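PDB 4E4U: mandalate racemase/muconate lactonizing enzyme from Unidentified, which is of unknown specific function but probably acts as an isomerase or lyase of the mandelate racemase/muconate lactonizing enzyme family, in the enolase superfamily. Local coordinates for residues Asp203-Thr208 against Pro229-Glu234; Arg223-Asp228 against His250-Ile255. All blocks are in the same frame, centred on the assembly; numbering follows the deposited sequence.

After the N-terminal domain and the first barrel strands, the chain reaches strand 203-206, then helix 214-224, and turns at 223-228 into strand 231-233. Interaction 1 closes this first excursion by bringing 229-234 back beside 203-208. Residues 223-228 have supplied one half of interaction 2; the other, 250-255, follows helix 241-249. The segments alternate, so the two contacts cross rather than nest. Interaction 1 ties neighbouring barrel strands, whereas interaction 2 closes a second loop, over strand 231-233 and helix 241-249, joining the end of helix 214-224 and the turn after it to the loop before strand 255-257. They meet at a probable hydrogen bond, Phe-232 N to Pro-254 O (2.9 Å).

Interaction 1: Asp203-Thr208 against Pro229-Glu234; sequences DLLFGT and PLWFEE
The Thr-208 hydroxyl donates through OG1 to Glu-233 O at 2.6 Å, in the carbonyl plane, and the same OG1 sits at the ring edge of Phe-232. Toward the N-terminal ends the backbones pair in parallel: Glu-233 N reaches Phe-206 O at 2.9 Å, and Phe-206 N reaches Trp-231 O at 3.0 Å. Leu-230 N bonds to Leu-204 O over a more bent path.

On one sheet face, Leu-205 methyl CD2 stands 3.6 Å from the centroid of the six-membered Trp-231 ring, a CH-pi contact almost on the ring normal. The indole CG sits between backbone N and carbonyl carbon (chi1 72°), and NE1 donates at 2.9 Å to the anti lone pair of Glu-233 OE1, which lies 30° out of the indole plane. Lys-164 adds a salt bridge to that oxygen and Gln-280 a hydrogen bond.

On the other face Phe-206 and Phe-232 extend side by side, their ring planes turned 77° apart, with Phe-206 CD2 4.0 Å from Phe-232 CD1; both touch helix 214-224. Two parallel strands joined through this helix form a beta-alpha-beta unit, as repeated in the enolase-superfamily barrel, whose active sites lie at the C-terminal strand ends.

Interaction 2: Arg223-Asp228 against His250-Ile255; sequences RLEKYD and HTSIPI
Glu-225 reaches across to the 250-255 loop with an extended side chain, and its OE2 accepts two hydrogen bonds there. Thr-251 OG1 donates at 2.7 Å to the anti lone pair of OE2. Ser-252 N makes a longer bond of 3.3 Å to the same OE2, approaching from above the carboxylate plane, 48° out of it. Lys-222, one turn back on the helix, adds a salt bridge to this oxygen and also binds His-250 O.

The threonine is itself positioned by its loop. With OG1 anti to its backbone N (chi1 -176°), the hydroxyl accepts from Ile-253 N at 3.1 Å in a nearly straight bond of 170°, closing an ST turn. One hydroxyl oxygen thus accepts from its own loop at Ile-253 N and donates to Glu-225 OE2.

Close packing lies on the Ile-253 side. Its CD1 methyl rests 3.8 Å from Leu-224 CB, and its CG1 approaches Glu-225 CG at the same distance, so the aliphatic stem of the glutamate shares the apolar contact. Ile-253 also touches Pro-229. The other side is wetter: Glu-225 and Ser-252 are both partly exposed, and a water links them, 2.7 Å from Ser-252 OG but only weakly bonded to Glu-225 OE1. Lys-222 of a second subunit also packs on Ser-252.

Two donors and a lysine converging on OE2 are consistent with an ionised Glu-225, while the relay from Ile-253 N through Thr-251 OG1 would be expected to strengthen the hydroxyl as a donor to that charge.

Interaction 1: Asp203-Thr208 against Pro229-Glu234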
ATOM      1  N   ASP A 203      14.672 -34.077   3.713  1.00 12.31           N
ATOM      2  CA  ASP A 203      14.787 -32.631   3.697  1.00 11.85           C
ATOM      3  C   ASP A 203      15.713 -32.120   4.793  1.00 12.32           C
ATOM      4  O   ASP A 203      15.833 -32.731   5.864  1.00 12.85           O
ATOM      5  CB  ASP A 203      13.407 -31.990   3.866  1.00 12.19           C
ATOM      6  CG  ASP A 203      12.629 -31.926   2.562  1.00 13.19           C
ATOM      7  OD1 ASP A 203      13.078 -31.225   1.625  1.00 13.48           O
ATOM      8  OD2 ASP A 203      11.558 -32.569   2.473  1.00 13.42           O
ATOM      9  N   LEU A 204      16.370 -30.999   4.503  1.00 12.10           N
ATOM     10  CA  LEU A 204      17.139 -30.273   5.502  1.00 11.82           C
ATOM     11  C   LEU A 204      16.252 -29.223   6.147  1.00 11.17           C
ATOM     12  O   LEU A 204      15.601 -28.434   5.453  1.00 11.89           O
ATOM     13  CB  LEU A 204      18.316 -29.546   4.851  1.00 14.28           C
ATOM     14  CG  LEU A 204      19.266 -30.337   3.959  1.00 17.50           C
ATOM     15  CD1 LEU A 204      20.381 -29.444   3.438  1.00 18.06           C
ATOM     16  CD2 LEU A 204      19.841 -31.493   4.714  1.00 18.62           C
ATOM     17  N   LEU A 205      16.236 -29.209   7.473  1.00 11.01           N
ATOM     18  CA  LEU A 205      15.524 -28.192   8.236  1.00 11.44           C
ATOM     19  C   LEU A 205      16.580 -27.351   8.926  1.00 11.10           C
ATOM     20  O   LEU A 205      17.302 -27.843   9.795  1.00 12.64           O
ATOM     21  CB  LEU A 205      14.599 -28.845   9.263  1.00 12.44           C
ATOM     22  CG  LEU A 205      13.672 -29.914   8.698  1.00 14.10           C
ATOM     23  CD1 LEU A 205      12.891 -30.584   9.802  1.00 14.19           C
ATOM     24  CD2 LEU A 205      12.742 -29.324   7.671  1.00 15.60           C
ATOM     25  N   PHE A 206      16.710 -26.096   8.516  1.00 11.17           N
ATOM     26  CA  PHE A 206      17.756 -25.263   9.080  1.00 11.29           C
ATOM     27  C   PHE A 206      17.207 -24.620  10.349  1.00 11.65           C
ATOM     28  O   PHE A 206      16.436 -23.661  10.288  1.00 12.11           O
ATOM     29  CB  PHE A 206      18.263 -24.231   8.070  1.00 12.36           C
ATOM     30  CG  PHE A 206      19.601 -23.676   8.425  1.00 13.07           C
ATOM     31  CD1 PHE A 206      20.765 -24.343   8.065  1.00 14.91           C
ATOM     32  CD2 PHE A 206      19.696 -22.504   9.154  1.00 13.62           C
ATOM     33  CE1 PHE A 206      21.997 -23.836   8.410  1.00 15.15           C
ATOM     34  CE2 PHE A 206      20.924 -21.992   9.502  1.00 15.40           C
ATOM     35  CZ  PHE A 206      22.075 -22.655   9.133  1.00 15.97           C
ATOM     36  N   GLY A 207      17.582 -25.192  11.490  1.00 12.31           N
ATOM     37  CA  GLY A 207      16.877 -24.955  12.737  1.00 13.04           C
ATOM     38  C   GLY A 207      17.417 -23.844  13.606  1.00 13.78           C
ATOM     39  O   GLY A 207      17.645 -24.039  14.806  1.00 15.04           O
ATOM     40  N   THR A 208      17.599 -22.673  13.009  1.00 13.32           N
ATOM     41  CA  THR A 208      18.083 -21.503  13.732  1.00 13.09           C
ATOM     42  C   THR A 208      17.145 -21.090  14.873  1.00 12.73           C
ATOM     43  O   THR A 208      15.981 -21.524  14.939  1.00 14.07           O
ATOM     44  CB  THR A 208      18.362 -20.336  12.763  1.00 13.25           C
ATOM     45  OG1 THR A 208      17.661 -20.557  11.530  1.00 13.45           O
ATOM     46  CG2 THR A 208      19.842 -20.282  12.449  1.00 14.82           C
ATOM     47  N   PRO A 229      16.942 -26.205   1.396  1.00 11.54           N
ATOM     48  CA  PRO A 229      16.318 -26.634   2.652  1.00 11.51           C
ATOM     49  C   PRO A 229      14.802 -26.469   2.600  1.00 10.26           C
ATOM     50  O   PRO A 229      14.279 -25.542   1.952  1.00 11.01           O
ATOM     51  CB  PRO A 229      16.899 -25.677   3.704  1.00 12.67           C
ATOM     52  CG  PRO A 229      17.925 -24.857   3.019  1.00 14.97           C
ATOM     53  CD  PRO A 229      17.724 -24.966   1.547  1.00 13.26           C
ATOM     54  N   LEU A 230      14.106 -27.353   3.302  1.00 10.19           N
ATOM     55  CA  LEU A 230      12.657 -27.252   3.422  1.00 10.07           C
ATOM     56  C   LEU A 230      12.250 -25.999   4.207  1.00 10.07           C
ATOM     57  O   LEU A 230      11.227 -25.389   3.918  1.00 10.87           O
ATOM     58  CB  LEU A 230      12.090 -28.527   4.054  1.00 11.09           C
ATOM     59  CG  LEU A 230      10.632 -28.539   4.539  1.00 11.60           C
ATOM     60  CD1 LEU A 230       9.645 -28.100   3.472  1.00 12.67           C
ATOM     61  CD2 LEU A 230      10.255 -29.920   5.046  1.00 13.89           C
ATOM     62  N   TRP A 231      13.041 -25.612   5.198  1.00  9.30           N
ATOM     63  CA  TRP A 231      12.789 -24.333   5.849  1.00  9.39           C
ATOM     64  C   TRP A 231      14.001 -23.716   6.505  1.00  9.16           C
ATOM     65  O   TRP A 231      15.012 -24.383   6.747  1.00 10.32           O
ATOM     66  CB  TRP A 231      11.628 -24.417   6.847  1.00  9.61           C
ATOM     67  CG  TRP A 231      11.853 -25.156   8.146  1.00 10.11           C
ATOM     68  CD1 TRP A 231      12.794 -24.896   9.108  1.00 10.12           C
ATOM     69  CD2 TRP A 231      11.032 -26.200   8.672  1.00 10.24           C
ATOM     70  NE1 TRP A 231      12.633 -25.752  10.180  1.00 11.21           N
ATOM     71  CE2 TRP A 231      11.541 -26.559   9.938  1.00 10.81           C
ATOM     72  CE3 TRP A 231       9.904 -26.881   8.190  1.00 11.26           C
ATOM     73  CZ2 TRP A 231      10.979 -27.566  10.720  1.00 11.81           C
ATOM     74  CZ3 TRP A 231       9.343 -27.879   8.966  1.00 11.79           C
ATOM     75  CH2 TRP A 231       9.881 -28.212  10.217  1.00 12.31           C
ATOM     76  N   PHE A 232      13.858 -22.424   6.775  1.00  9.41           N
ATOM     77  CA  PHE A 232      14.810 -21.602   7.509  1.00  9.80           C
ATOM     78  C   PHE A 232      14.007 -21.146   8.729  1.00  9.95           C
ATOM     79  O   PHE A 232      13.053 -20.365   8.598  1.00 10.95           O
ATOM     80  CB  PHE A 232      15.211 -20.442   6.603  1.00 10.48           C
ATOM     81  CG  PHE A 232      16.247 -19.489   7.169  1.00 10.38           C
ATOM     82  CD1 PHE A 232      16.943 -19.740   8.347  1.00 11.86           C
ATOM     83  CD2 PHE A 232      16.511 -18.305   6.489  1.00 11.68           C
ATOM     84  CE1 PHE A 232      17.897 -18.823   8.811  1.00 12.19           C
ATOM     85  CE2 PHE A 232      17.450 -17.405   6.953  1.00 12.10           C
ATOM     86  CZ  PHE A 232      18.141 -17.662   8.112  1.00 12.04           C
ATOM     87  N   GLU A 233      14.352 -21.689   9.896  1.00 10.02           N
ATOM     88  CA  GLU A 233      13.564 -21.529  11.119  1.00 10.99           C
ATOM     89  C   GLU A 233      13.961 -20.274  11.888  1.00 11.08           C
ATOM     90  O   GLU A 233      15.147 -19.970  11.990  1.00 11.78           O
ATOM     91  CB  GLU A 233      13.810 -22.748  12.013  1.00 13.12           C
ATOM     92  CG  GLU A 233      13.013 -22.797  13.303  1.00 13.16           C
ATOM     93  CD  GLU A 233      12.867 -24.214  13.841  1.00 13.73           C
ATOM     94  OE1 GLU A 233      12.879 -25.170  13.038  1.00 13.05           O
ATOM     95  OE2 GLU A 233      12.714 -24.374  15.068  1.00 16.91           O
ATOM     96  N   GLU A 234      12.979 -19.558  12.439  1.00 10.74           N
ATOM     97  CA  GLU A 234      13.244 -18.409  13.318  1.00 11.25           C
ATOM     98  C   GLU A 234      14.473 -17.600  12.899  1.00 10.58           C
ATOM     99  O   GLU A 234      15.458 -17.523  13.641  1.00 11.23           O
ATOM    100  CB  GLU A 234      13.432 -18.875  14.767  1.00 12.39           C
ATOM    101  CG  GLU A 234      12.188 -19.415  15.444  1.00 13.30           C
ATOM    102  CD  GLU A 234      12.241 -19.184  16.938  1.00 14.55           C
ATOM    103  OE1 GLU A 234      13.204 -19.656  17.577  1.00 15.94           O
ATOM    104  OE2 GLU A 234      11.357 -18.492  17.476  1.00 15.46           O
TER
HETATM  105  O   HOH W   1      14.115 -22.122  16.845  1.00 17.40           O

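Interaction 2: Arg223-Asp228 against His250-Ile255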
ATOM      1  N   ARG A 223      23.297 -18.066   0.866  1.00 12.89           N
ATOM      2  CA  ARG A 223      24.260 -19.162   0.890  1.00 13.95           C
ATOM      3  C   ARG A 223      23.612 -20.533   0.968  1.00 13.68           C
ATOM      4  O   ARG A 223      24.156 -21.515   0.454  1.00 15.04           O
ATOM      5  CB  ARG A 223      25.198 -19.002   2.075  1.00 14.33           C
ATOM      6  CG  ARG A 223      26.198 -17.879   1.923  1.00 15.09           C
ATOM      7  CD  ARG A 223      26.826 -17.603   3.262  1.00 15.57           C
ATOM      8  NE  ARG A 223      27.910 -16.627   3.245  1.00 14.91           N
ATOM      9  CZ  ARG A 223      29.197 -16.933   3.375  1.00 14.01           C
ATOM     10  NH1 ARG A 223      29.583 -18.200   3.489  1.00 15.24           N
ATOM     11  NH2 ARG A 223      30.098 -15.966   3.403  1.00 15.02           N
ATOM     12  N   LEU A 224      22.457 -20.603   1.622  1.00 12.06           N
ATOM     13  CA  LEU A 224      21.806 -21.884   1.864  1.00 12.69           C
ATOM     14  C   LEU A 224      20.924 -22.335   0.711  1.00 12.23           C
ATOM     15  O   LEU A 224      20.585 -23.519   0.618  1.00 12.70           O
ATOM     16  CB  LEU A 224      20.981 -21.834   3.152  1.00 13.83           C
ATOM     17  CG  LEU A 224      21.764 -21.518   4.427  1.00 15.34           C
ATOM     18  CD1 LEU A 224      20.848 -21.659   5.630  1.00 17.46           C
ATOM     19  CD2 LEU A 224      23.003 -22.408   4.567  1.00 16.79           C
ATOM     20  N   GLU A 225      20.543 -21.406  -0.161  1.00 11.95           N
ATOM     21  CA  GLU A 225      19.590 -21.732  -1.224  1.00 12.89           C
ATOM     22  C   GLU A 225      20.036 -22.894  -2.110  1.00 12.95           C
ATOM     23  O   GLU A 225      19.216 -23.710  -2.524  1.00 13.26           O
ATOM     24  CB  GLU A 225      19.252 -20.495  -2.066  1.00 13.06           C
ATOM     25  CG  GLU A 225      18.290 -19.551  -1.349  1.00 13.57           C
ATOM     26  CD  GLU A 225      18.053 -18.228  -2.063  1.00 14.73           C
ATOM     27  OE1 GLU A 225      18.667 -17.977  -3.117  1.00 16.07           O
ATOM     28  OE2 GLU A 225      17.249 -17.417  -1.560  1.00 14.84           O
ATOM     29  N   LYS A 226      21.335 -22.992  -2.378  1.00 12.61           N
ATOM     30  CA  LYS A 226      21.826 -24.054  -3.254  1.00 13.49           C
ATOM     31  C   LYS A 226      21.607 -25.458  -2.684  1.00 13.44           C
ATOM     32  O   LYS A 226      21.686 -26.437  -3.420  1.00 14.69           O
ATOM     33  CB  LYS A 226      23.311 -23.848  -3.590  1.00 15.36           C
ATOM     34  CG  LYS A 226      24.261 -24.022  -2.405  1.00 17.28           C
ATOM     35  CD  LYS A 226      25.732 -23.835  -2.808  1.00 18.79           C
ATOM     36  CE  LYS A 226      26.125 -22.364  -2.954  1.00 19.34           C
ATOM     37  NZ  LYS A 226      26.068 -21.600  -1.659  1.00 19.24           N
ATOM     38  N   TYR A 227      21.314 -25.556  -1.388  1.00 12.31           N
ATOM     39  CA  TYR A 227      21.049 -26.858  -0.781  1.00 13.24           C
ATOM     40  C   TYR A 227      19.562 -27.147  -0.585  1.00 12.92           C
ATOM     41  O   TYR A 227      19.200 -28.173  -0.020  1.00 14.60           O
ATOM     42  CB  TYR A 227      21.831 -27.019   0.524  1.00 15.32           C
ATOM     43  CG  TYR A 227      23.306 -26.891   0.260  1.00 17.43           C
ATOM     44  CD1 TYR A 227      23.964 -27.836  -0.522  1.00 18.59           C
ATOM     45  CD2 TYR A 227      24.033 -25.812   0.742  1.00 18.93           C
ATOM     46  CE1 TYR A 227      25.309 -27.719  -0.806  1.00 19.55           C
ATOM     47  CE2 TYR A 227      25.392 -25.695   0.475  1.00 19.31           C
ATOM     48  CZ  TYR A 227      26.015 -26.653  -0.304  1.00 20.07           C
ATOM     49  OH  TYR A 227      27.349 -26.539  -0.594  1.00 22.39           O
ATOM     50  N   ASP A 228      18.717 -26.236  -1.069  1.00 12.12           N
ATOM     51  CA  ASP A 228      17.254 -26.386  -1.050  1.00 12.24           C
ATOM     52  C   ASP A 228      16.662 -26.898   0.274  1.00 12.47           C
ATOM     53  O   ASP A 228      15.940 -27.899   0.281  1.00 12.68           O
ATOM     54  CB  ASP A 228      16.797 -27.275  -2.222  1.00 13.25           C
ATOM     55  CG  ASP A 228      15.283 -27.250  -2.440  1.00 13.09           C
ATOM     56  OD1 ASP A 228      14.640 -26.199  -2.226  1.00 13.57           O
ATOM     57  OD2 ASP A 228      14.731 -28.289  -2.856  1.00 13.64           O
ATOM     58  N   HIS A 250      13.150 -11.969   0.676  1.00 10.66           N
ATOM     59  CA  HIS A 250      14.462 -11.992   0.038  1.00 11.26           C
ATOM     60  C   HIS A 250      15.064 -13.383  -0.123  1.00 12.11           C
ATOM     61  O   HIS A 250      16.227 -13.508  -0.497  1.00 14.37           O
ATOM     62  CB  HIS A 250      15.436 -11.091   0.807  1.00 12.82           C
ATOM     63  CG  HIS A 250      15.275  -9.638   0.492  1.00 15.10           C
ATOM     64  ND1 HIS A 250      15.942  -9.030  -0.544  1.00 16.99           N
ATOM     65  CD2 HIS A 250      14.505  -8.678   1.062  1.00 16.06           C
ATOM     66  CE1 HIS A 250      15.601  -7.753  -0.601  1.00 17.64           C
ATOM     67  NE2 HIS A 250      14.725  -7.518   0.366  1.00 17.43           N
ATOM     68  N   THR A 251      14.287 -14.418   0.163  1.00 10.93           N
ATOM     69  CA  THR A 251      14.730 -15.783  -0.089  1.00 10.85           C
ATOM     70  C   THR A 251      13.601 -16.670  -0.585  1.00 10.13           C
ATOM     71  O   THR A 251      12.422 -16.473  -0.251  1.00 10.99           O
ATOM     72  CB  THR A 251      15.416 -16.425   1.146  1.00 11.18           C
ATOM     73  OG1 THR A 251      15.908 -17.725   0.791  1.00 11.08           O
ATOM     74  CG2 THR A 251      14.436 -16.588   2.302  1.00 11.22           C
ATOM     75  N   SER A 252      13.981 -17.658  -1.389  1.00 10.02           N
ATOM     76  CA  SER A 252      13.056 -18.691  -1.839  1.00 10.55           C
ATOM     77  C   SER A 252      12.905 -19.825  -0.830  1.00 10.50           C
ATOM     78  O   SER A 252      12.040 -20.682  -0.998  1.00 11.09           O
ATOM     79  CB  SER A 252      13.513 -19.255  -3.183  1.00 10.86           C
ATOM     80  OG  SER A 252      14.872 -19.663  -3.108  1.00 12.29           O
ATOM     81  N   ILE A 253      13.752 -19.856   0.200  1.00  9.77           N
ATOM     82  CA  ILE A 253      13.620 -20.894   1.221  1.00  9.21           C
ATOM     83  C   ILE A 253      12.407 -20.564   2.086  1.00  9.29           C
ATOM     84  O   ILE A 253      12.289 -19.439   2.570  1.00 10.22           O
ATOM     85  CB  ILE A 253      14.860 -20.954   2.131  1.00 10.20           C
ATOM     86  CG1 ILE A 253      16.137 -21.137   1.305  1.00 10.69           C
ATOM     87  CG2 ILE A 253      14.700 -22.054   3.183  1.00 11.24           C
ATOM     88  CD1 ILE A 253      17.418 -20.932   2.102  1.00 11.57           C
ATOM     89  N   PRO A 254      11.501 -21.538   2.291  1.00  9.20           N
ATOM     90  CA  PRO A 254      10.353 -21.256   3.165  1.00  9.49           C
ATOM     91  C   PRO A 254      10.790 -20.822   4.560  1.00  9.40           C
ATOM     92  O   PRO A 254      11.706 -21.425   5.120  1.00  9.80           O
ATOM     93  CB  PRO A 254       9.638 -22.609   3.239  1.00  9.69           C
ATOM     94  CG  PRO A 254       9.980 -23.270   1.951  1.00  9.76           C
ATOM     95  CD  PRO A 254      11.430 -22.894   1.717  1.00  9.48           C
ATOM     96  N   ILE A 255      10.154 -19.789   5.106  1.00  9.39           N
ATOM     97  CA  ILE A 255      10.404 -19.394   6.487  1.00  9.45           C
ATOM     98  C   ILE A 255       9.427 -20.104   7.412  1.00  9.31           C
ATOM     99  O   ILE A 255       8.211 -20.098   7.180  1.00  9.39           O
ATOM    100  CB  ILE A 255      10.295 -17.868   6.693  1.00  9.30           C
ATOM    101  CG1 ILE A 255      11.253 -17.130   5.744  1.00 10.28           C
ATOM    102  CG2 ILE A 255      10.558 -17.503   8.153  1.00 10.57           C
ATOM    103  CD1 ILE A 255      12.695 -17.624   5.768  1.00 11.08           C
TER
HETATM  104  O   HOH W   2      16.614 -18.863  -4.981  1.00 32.11           O